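PDB 7D1B: leucine aminopeptidase, which probably acts as a zinc-dependent glutaminyl cyclase of the M28 peptidase family, converting N-terminal glutamine of peptides to pyroglutamate. Local coordinates for residues T46-P51 against A167-G172; K122-V127 against G178-L183. All coordinates share one frame; numbering follows the deposited sequence.

Contact 1 of 2, residues T46-P51 against A167-G172; sequences TFPLDP and AHHMKG
Phe47 and His169 mark the closest backbone approach, with their CA atoms 7.4 Å apart, and no hydrogen bond joins segments 46-51 and 167-172. Side chains make most of the contact, and the imidazole of His169 is at its middle. Leu49 lays CD2 over one face of this ring in a CH-pi contact, 3.4 Å from the ring centroid and 19° off its normal. The methyl is shifted toward the rim, and its nearest ring atom is CD2 of His169 at 3.3 Å. CB of His168 lies over the opposite face, also toward the rim. Pro48 passes alongside the ring: its CD is 4.1 Å from ND1 of His169, and its carbonyl O is 3.3 Å from CE1 of His169. Pro48 is the centre of an inverse gamma turn, with a weak bond from Leu49 N to Phe47 O.

Phe47 reaches Gly172, at the C-terminal end of segment 167-172. Its chi1 of -79° sets CG beside the backbone N. The ring beyond meets Gly172 at its edge, with CE2 of Phe47 3.6 Å from O of Gly172. Leu331 and Gln335 of helix 320-336 also touch Phe47.

The polar end of His169 is held from helix 153-167. Its NE2 bonds OE2 of Glu165, which also accepts the backbone N of Asp50. One carboxylate oxygen thus ties the two loops together and probably polarises the imidazole. This is a surface loop-to-loop contact, away from the zinc site. Segment 46-51 leads into helix 51-63, whose N-cap is Asp50; its OD1 accepts a bond from Arg53 N.

Contact 2 of 2, residues K122-V127 against G178-L183; sequences KARLIV and GVDFVL
Arg124 to Val127 pair in parallel with Gly178 to Phe181, as neighbouring strands of the mixed sheet at the core of the M28 peptidase domain. The strand axes come within 4.4 Å and diverge by 28°. The backbone ladder is tight: Ala123 O, Leu125 and Val127 on one strand alternate with Gly178, Asp180 and Val182 on the other in five hydrogen bonds.

Val127 packs its CB 4.0 Å from CD1 of Phe181, on the face that also carries Leu125 and Val179. Helix 320-336 touches Leu125, Val127 and Val179 there, while helix 153-167 packs on Phe181. On the other face, Ile126 CG2 meets Val182 CG2 at 3.9 Å. The pair is open at its start: CB of Ala123 stays 5.7 Å from N of Gly178, and exposed Lys122 makes no contact with segment 178-183.

The same face as Ile126 carries a buried salt bridge. A bend at chi3 (70°) turns NE of Arg124 toward Asp180. One face of the guanidinium, toward its rim, lies over Gly178 CA. Trp117 O and Phe118 O take further bonds from the guanidinium, while Ser116 OG and Tyr226 OH bond the carboxylate of Asp180. A bound glycerol bonds OD2 weakly. The charged groups meet side-on, planes 32° apart, and both nitrogens approach from above the carboxylate plane. NE of Arg124 bonds OD2 of Asp180 and NH2 bonds OD1, each at 2.9 Å.

Overall arrangement
The centres of the two contacts are about 16 Å apart. Contact 1 is at the surface and contact 2 in the central sheet. Along the chain their segments alternate: 46-51, 122-127, 167-172, 178-183. Helix 153-167 lies between the two strands of contact 2 in sequence and runs directly into segment 167-172. The loop then continues to strand 178-184. Met170 joins the two contacts, with its CG 3.8 Å from CZ of Phe181 and its CE 3.9 Å from CG1 of Val179. Helix 320-336 touches both contacts, through Phe47 in one and Leu125 in the other. The loop before helix 51-63 is thereby connected to the sheet core of the peptidase fold.

Contact 1 of 2, residues T46-P51 against A167-G172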
ATOM      1  N   THR A  46     -17.403   8.794   8.443  1.00 14.49           N
ATOM      2  CA  THR A  46     -17.085   7.430   8.046  1.00 14.30           C
ATOM      3  C   THR A  46     -18.038   6.980   6.942  1.00 14.35           C
ATOM      4  O   THR A  46     -19.045   7.632   6.655  1.00 15.72           O
ATOM      5  CB  THR A  46     -17.190   6.476   9.230  1.00 15.17           C
ATOM      6  OG1 THR A  46     -18.535   6.492   9.710  1.00 17.43           O
ATOM      7  CG2 THR A  46     -16.213   6.885  10.351  1.00 17.68           C
ATOM      8  N   PHE A  47     -17.668   5.899   6.270  1.00 13.56           N
ATOM      9  CA  PHE A  47     -18.449   5.314   5.189  1.00 13.60           C
ATOM     10  C   PHE A  47     -18.767   3.865   5.520  1.00 13.42           C
ATOM     11  O   PHE A  47     -18.089   3.255   6.357  1.00 14.27           O
ATOM     12  CB  PHE A  47     -17.682   5.444   3.860  1.00 13.62           C
ATOM     13  CG  PHE A  47     -17.789   6.814   3.284  1.00 12.92           C
ATOM     14  CD1 PHE A  47     -17.054   7.861   3.826  1.00 13.67           C
ATOM     15  CD2 PHE A  47     -18.673   7.071   2.255  1.00 14.27           C
ATOM     16  CE1 PHE A  47     -17.221   9.165   3.338  1.00 14.35           C
ATOM     17  CE2 PHE A  47     -18.829   8.353   1.754  1.00 15.07           C
ATOM     18  CZ  PHE A  47     -18.115   9.405   2.312  1.00 15.00           C
ATOM     19  N   PRO A  48     -19.801   3.278   4.884  1.00 13.82           N
ATOM     20  CA  PRO A  48     -20.259   1.918   5.253  1.00 14.02           C
ATOM     21  C   PRO A  48     -19.384   0.840   4.621  1.00 12.88           C
ATOM     22  O   PRO A  48     -19.845  -0.013   3.861  1.00 13.37           O
ATOM     23  CB  PRO A  48     -21.701   1.913   4.732  1.00 15.67           C
ATOM     24  CG  PRO A  48     -21.628   2.807   3.513  1.00 17.34           C
ATOM     25  CD  PRO A  48     -20.733   3.944   3.949  1.00 15.56           C
ATOM     26  N   LEU A  49     -18.095   0.877   4.949  1.00 12.64           N
ATOM     27  CA  LEU A  49     -17.167  -0.115   4.438  1.00 12.65           C
ATOM     28  C   LEU A  49     -17.573  -1.490   4.941  1.00 12.72           C
ATOM     29  O   LEU A  49     -17.988  -1.652   6.092  1.00 14.26           O
ATOM     30  CB  LEU A  49     -15.748   0.235   4.901  1.00 13.80           C
ATOM     31  CG  LEU A  49     -15.246   1.667   4.642  1.00 17.92           C
ATOM     32  CD1 LEU A  49     -13.754   1.733   4.968  1.00 19.71           C
ATOM     33  CD2 LEU A  49     -15.503   2.198   3.260  1.00 18.90           C
ATOM     34  N   ASP A  50     -17.468  -2.486   4.069  1.00 13.11           N
ATOM     35  CA  ASP A  50     -17.974  -3.811   4.375  1.00 13.25           C
ATOM     36  C   ASP A  50     -16.806  -4.703   4.783  1.00 12.91           C
ATOM     37  O   ASP A  50     -15.968  -5.047   3.933  1.00 13.57           O
ATOM     38  CB  ASP A  50     -18.685  -4.348   3.138  1.00 15.30           C
ATOM     39  CG  ASP A  50     -19.327  -5.696   3.357  1.00 16.76           C
ATOM     40  OD1 ASP A  50     -18.833  -6.494   4.166  1.00 17.36           O
ATOM     41  OD2 ASP A  50     -20.325  -5.963   2.672  1.00 20.09           O
ATOM     42  N   PRO A  51     -16.696  -5.084   6.058  1.00 13.16           N
ATOM     43  CA  PRO A  51     -15.510  -5.854   6.491  1.00 13.63           C
ATOM     44  C   PRO A  51     -15.430  -7.234   5.862  1.00 13.97           C
ATOM     45  O   PRO A  51     -14.330  -7.726   5.568  1.00 14.92           O
ATOM     46  CB  PRO A  51     -15.672  -5.919   8.017  1.00 14.65           C
ATOM     47  CG  PRO A  51     -17.200  -5.820   8.235  1.00 14.84           C
ATOM     48  CD  PRO A  51     -17.668  -4.860   7.151  1.00 14.62           C
ATOM     49  N   ALA A 167     -12.964   1.367  -3.350  1.00 11.38           N
ATOM     50  CA  ALA A 167     -13.480   1.742  -4.659  1.00 11.17           C
ATOM     51  C   ALA A 167     -15.003   1.730  -4.726  1.00 11.25           C
ATOM     52  O   ALA A 167     -15.567   2.451  -5.542  1.00 12.69           O
ATOM     53  CB  ALA A 167     -12.898   0.814  -5.721  1.00 13.08           C
ATOM     54  N   HIS A 168     -15.684   0.902  -3.919  1.00 11.69           N
ATOM     55  CA  HIS A 168     -17.146   0.927  -3.912  1.00 12.11           C
ATOM     56  C   HIS A 168     -17.698   2.271  -3.456  1.00 11.89           C
ATOM     57  O   HIS A 168     -18.838   2.610  -3.802  1.00 13.24           O
ATOM     58  CB  HIS A 168     -17.706  -0.172  -3.018  1.00 13.09           C
ATOM     59  CG  HIS A 168     -17.514  -1.543  -3.575  1.00 12.76           C
ATOM     60  ND1 HIS A 168     -18.347  -2.075  -4.534  1.00 13.85           N
ATOM     61  CD2 HIS A 168     -16.579  -2.492  -3.317  1.00 13.69           C
ATOM     62  CE1 HIS A 168     -17.940  -3.296  -4.835  1.00 14.67           C
ATOM     63  NE2 HIS A 168     -16.868  -3.571  -4.116  1.00 14.49           N
ATOM     64  N   HIS A 169     -16.913   3.027  -2.684  1.00 11.75           N
ATOM     65  CA  HIS A 169     -17.385   4.227  -2.011  1.00 11.89           C
ATOM     66  C   HIS A 169     -16.862   5.504  -2.633  1.00 11.41           C
ATOM     67  O   HIS A 169     -17.466   6.554  -2.409  1.00 11.72           O
ATOM     68  CB  HIS A 169     -16.949   4.185  -0.540  1.00 11.91           C
ATOM     69  CG  HIS A 169     -17.288   2.887   0.113  1.00 12.16           C
ATOM     70  ND1 HIS A 169     -18.501   2.648   0.728  1.00 13.45           N
ATOM     71  CD2 HIS A 169     -16.589   1.728   0.178  1.00 12.65           C
ATOM     72  CE1 HIS A 169     -18.520   1.396   1.158  1.00 13.12           C
ATOM     73  NE2 HIS A 169     -17.376   0.814   0.825  1.00 12.98           N
ATOM     74  N   MET A 170     -15.768   5.448  -3.408  1.00 11.36           N
ATOM     75  CA  MET A 170     -15.032   6.666  -3.753  1.00 11.23           C
ATOM     76  C   MET A 170     -15.881   7.692  -4.493  1.00 10.81           C
ATOM     77  O   MET A 170     -15.751   8.888  -4.220  1.00 11.54           O
ATOM     78  CB  MET A 170     -13.775   6.346  -4.559  1.00 11.83           C
ATOM     79  CG  MET A 170     -12.672   5.684  -3.764  1.00 12.06           C
ATOM     80  SD  MET A 170     -12.104   6.614  -2.314  1.00 13.18           S
ATOM     81  CE  MET A 170     -11.274   7.967  -3.135  1.00 16.52           C
ATOM     82  N   LYS A 171     -16.742   7.265  -5.430  1.00 11.61           N
ATOM     83  CA  LYS A 171     -17.516   8.264  -6.166  1.00 12.11           C
ATOM     84  C   LYS A 171     -18.545   8.959  -5.295  1.00 11.61           C
ATOM     85  O   LYS A 171     -19.086   9.982  -5.727  1.00 12.79           O
ATOM     86  CB  LYS A 171     -18.150   7.700  -7.439  1.00 13.07           C
ATOM     87  CG  LYS A 171     -17.159   7.424  -8.566  1.00 14.28           C
ATOM     88  CD  LYS A 171     -16.237   8.583  -8.885  1.00 19.77           C
ATOM     89  CE  LYS A 171     -16.968   9.821  -9.357  1.00 21.15           C
ATOM     90  NZ  LYS A 171     -16.983   9.896 -10.850  1.00 20.53           N
ATOM     91  N   GLY A 172     -18.807   8.452  -4.087  1.00 11.77           N
ATOM     92  CA  GLY A 172     -19.655   9.132  -3.128  1.00 12.35           C
ATOM     93  C   GLY A 172     -18.909   9.944  -2.090  1.00 11.96           C
ATOM     94  O   GLY A 172     -19.547  10.417  -1.144  1.00 13.11           O
TER

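Contact 2 of 2, residues K122-V127 against G178-L183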
ATOM      1  N   LYS A 122      -6.030  20.461  -8.336  1.00 15.22           N
ATOM      2  CA  LYS A 122      -4.639  20.909  -8.372  1.00 15.82           C
ATOM      3  C   LYS A 122      -3.758  20.249  -7.321  1.00 15.13           C
ATOM      4  O   LYS A 122      -2.532  20.265  -7.470  1.00 16.53           O
ATOM      5  CB  LYS A 122      -4.574  22.430  -8.246  1.00 17.80           C
ATOM      6  CG  LYS A 122      -5.181  23.132  -9.442  1.00 18.88           C
ATOM      7  CD  LYS A 122      -5.072  24.638  -9.336  1.00 21.15           C
ATOM      8  CE  LYS A 122      -5.826  25.329 -10.472  1.00 22.04           C
ATOM      9  NZ  LYS A 122      -5.682  26.798 -10.413  1.00 23.83           N
ATOM     10  N   ALA A 123      -4.336  19.684  -6.270  1.00 13.42           N
ATOM     11  CA  ALA A 123      -3.589  18.919  -5.279  1.00 13.91           C
ATOM     12  C   ALA A 123      -4.133  17.505  -5.295  1.00 12.72           C
ATOM     13  O   ALA A 123      -5.353  17.319  -5.354  1.00 13.21           O
ATOM     14  CB  ALA A 123      -3.780  19.511  -3.883  1.00 15.14           C
ATOM     15  N   ARG A 124      -3.239  16.517  -5.220  1.00 12.55           N
ATOM     16  CA  ARG A 124      -3.627  15.119  -5.212  1.00 12.35           C
ATOM     17  C   ARG A 124      -2.947  14.394  -4.063  1.00 11.81           C
ATOM     18  O   ARG A 124      -1.791  14.675  -3.726  1.00 12.91           O
ATOM     19  CB  ARG A 124      -3.260  14.421  -6.528  1.00 12.91           C
ATOM     20  CG  ARG A 124      -3.823  15.097  -7.769  1.00 13.23           C
ATOM     21  CD  ARG A 124      -3.659  14.258  -9.065  1.00 13.23           C
ATOM     22  NE  ARG A 124      -4.521  13.084  -9.037  1.00 12.91           N
ATOM     23  CZ  ARG A 124      -5.845  13.119  -9.184  1.00 12.88           C
ATOM     24  NH1 ARG A 124      -6.466  14.264  -9.457  1.00 14.43           N
ATOM     25  NH2 ARG A 124      -6.544  11.994  -9.042  1.00 13.84           N
ATOM     26  N   LEU A 125      -3.684  13.462  -3.462  1.00 11.27           N
ATOM     27  CA  LEU A 125      -3.172  12.529  -2.474  1.00 11.66           C
ATOM     28  C   LEU A 125      -2.989  11.168  -3.112  1.00 11.33           C
ATOM     29  O   LEU A 125      -3.702  10.800  -4.047  1.00 12.22           O
ATOM     30  CB  LEU A 125      -4.138  12.397  -1.303  1.00 11.98           C
ATOM     31  CG  LEU A 125      -4.426  13.648  -0.483  1.00 12.88           C
ATOM     32  CD1 LEU A 125      -5.370  13.299   0.660  1.00 14.11           C
ATOM     33  CD2 LEU A 125      -3.155  14.296   0.050  1.00 15.01           C
ATOM     34  N   ILE A 126      -2.089  10.388  -2.523  1.00 11.30           N
ATOM     35  CA  ILE A 126      -1.863   9.002  -2.905  1.00 10.96           C
ATOM     36  C   ILE A 126      -2.241   8.086  -1.748  1.00 10.96           C
ATOM     37  O   ILE A 126      -1.844   8.329  -0.603  1.00 11.11           O
ATOM     38  CB  ILE A 126      -0.380   8.784  -3.267  1.00 11.34           C
ATOM     39  CG1 ILE A 126      -0.022   9.553  -4.545  1.00 12.71           C
ATOM     40  CG2 ILE A 126      -0.066   7.292  -3.371  1.00 12.25           C
ATOM     41  CD1 ILE A 126       1.458   9.745  -4.728  1.00 13.89           C
ATOM     42  N   VAL A 127      -2.962   7.011  -2.060  1.00 10.49           N
ATOM     43  CA  VAL A 127      -3.073   5.838  -1.197  1.00 10.35           C
ATOM     44  C   VAL A 127      -2.352   4.746  -1.954  1.00 10.44           C
ATOM     45  O   VAL A 127      -2.682   4.488  -3.119  1.00 10.86           O
ATOM     46  CB  VAL A 127      -4.545   5.456  -0.940  1.00 11.54           C
ATOM     47  CG1 VAL A 127      -4.604   4.163  -0.135  1.00 12.43           C
ATOM     48  CG2 VAL A 127      -5.299   6.590  -0.248  1.00 12.73           C
ATOM     49  N   GLY A 178      -7.504  15.481  -5.446  1.00 11.85           N
ATOM     50  CA  GLY A 178      -7.522  14.237  -6.185  1.00 12.50           C
ATOM     51  C   GLY A 178      -7.069  13.096  -5.301  1.00 10.90           C
ATOM     52  O   GLY A 178      -6.367  13.306  -4.307  1.00 11.75           O
ATOM     53  N   VAL A 179      -7.462  11.868  -5.661  1.00 11.33           N
ATOM     54  CA  VAL A 179      -6.975  10.689  -4.937  1.00 11.74           C
ATOM     55  C   VAL A 179      -6.533   9.657  -5.955  1.00 10.77           C
ATOM     56  O   VAL A 179      -7.341   9.210  -6.777  1.00 11.67           O
ATOM     57  CB  VAL A 179      -8.032  10.097  -3.986  1.00 11.89           C
ATOM     58  CG1 VAL A 179      -7.461   8.865  -3.270  1.00 14.02           C
ATOM     59  CG2 VAL A 179      -8.469  11.127  -2.969  1.00 12.60           C
ATOM     60  N   ASP A 180      -5.258   9.266  -5.893  1.00 11.45           N
ATOM     61  CA  ASP A 180      -4.720   8.206  -6.737  1.00 11.45           C
ATOM     62  C   ASP A 180      -4.407   6.993  -5.872  1.00 10.80           C
ATOM     63  O   ASP A 180      -3.655   7.103  -4.892  1.00 12.19           O
ATOM     64  CB  ASP A 180      -3.460   8.668  -7.466  1.00 12.53           C
ATOM     65  CG  ASP A 180      -3.775   9.725  -8.485  1.00 13.32           C
ATOM     66  OD1 ASP A 180      -4.887   9.674  -9.048  1.00 14.56           O
ATOM     67  OD2 ASP A 180      -2.950  10.624  -8.720  1.00 14.60           O
ATOM     68  N   PHE A 181      -5.013   5.856  -6.214  1.00 10.96           N
ATOM     69  CA  PHE A 181      -4.623   4.572  -5.647  1.00 10.66           C
ATOM     70  C   PHE A 181      -3.456   4.079  -6.494  1.00 10.85           C
ATOM     71  O   PHE A 181      -3.603   3.913  -7.714  1.00 12.55           O
ATOM     72  CB  PHE A 181      -5.769   3.570  -5.779  1.00 11.47           C
ATOM     73  CG  PHE A 181      -6.970   3.828  -4.892  1.00 11.06           C
ATOM     74  CD1 PHE A 181      -7.047   4.904  -4.004  1.00 11.56           C
ATOM     75  CD2 PHE A 181      -8.051   2.944  -4.951  1.00 12.36           C
ATOM     76  CE1 PHE A 181      -8.186   5.084  -3.183  1.00 12.36           C
ATOM     77  CE2 PHE A 181      -9.170   3.122  -4.137  1.00 12.90           C
ATOM     78  CZ  PHE A 181      -9.242   4.179  -3.257  1.00 12.74           C
ATOM     79  N   VAL A 182      -2.297   3.881  -5.881  1.00 11.10           N
ATOM     80  CA  VAL A 182      -1.105   3.493  -6.622  1.00 11.19           C
ATOM     81  C   VAL A 182      -0.644   2.139  -6.094  1.00 11.53           C
ATOM     82  O   VAL A 182      -0.388   1.983  -4.889  1.00 11.80           O
ATOM     83  CB  VAL A 182       0.011   4.550  -6.519  1.00 12.36           C
ATOM     84  CG1 VAL A 182       1.236   4.107  -7.315  1.00 13.63           C
ATOM     85  CG2 VAL A 182      -0.509   5.924  -6.989  1.00 12.47           C
ATOM     86  N   LEU A 183      -0.528   1.170  -7.003  1.00 11.30           N
ATOM     87  CA  LEU A 183      -0.040  -0.168  -6.693  1.00 11.57           C
ATOM     88  C   LEU A 183       1.351  -0.319  -7.295  1.00 11.50           C
ATOM     89  O   LEU A 183       1.522  -0.257  -8.526  1.00 12.30           O
ATOM     90  CB  LEU A 183      -1.000  -1.219  -7.240  1.00 13.30           C
ATOM     91  CG  LEU A 183      -2.307  -1.208  -6.437  1.00 13.75           C
ATOM     92  CD1 LEU A 183      -3.415  -1.822  -7.248  1.00 19.77           C
ATOM     93  CD2 LEU A 183      -2.109  -1.917  -5.122  1.00 17.21           C
TER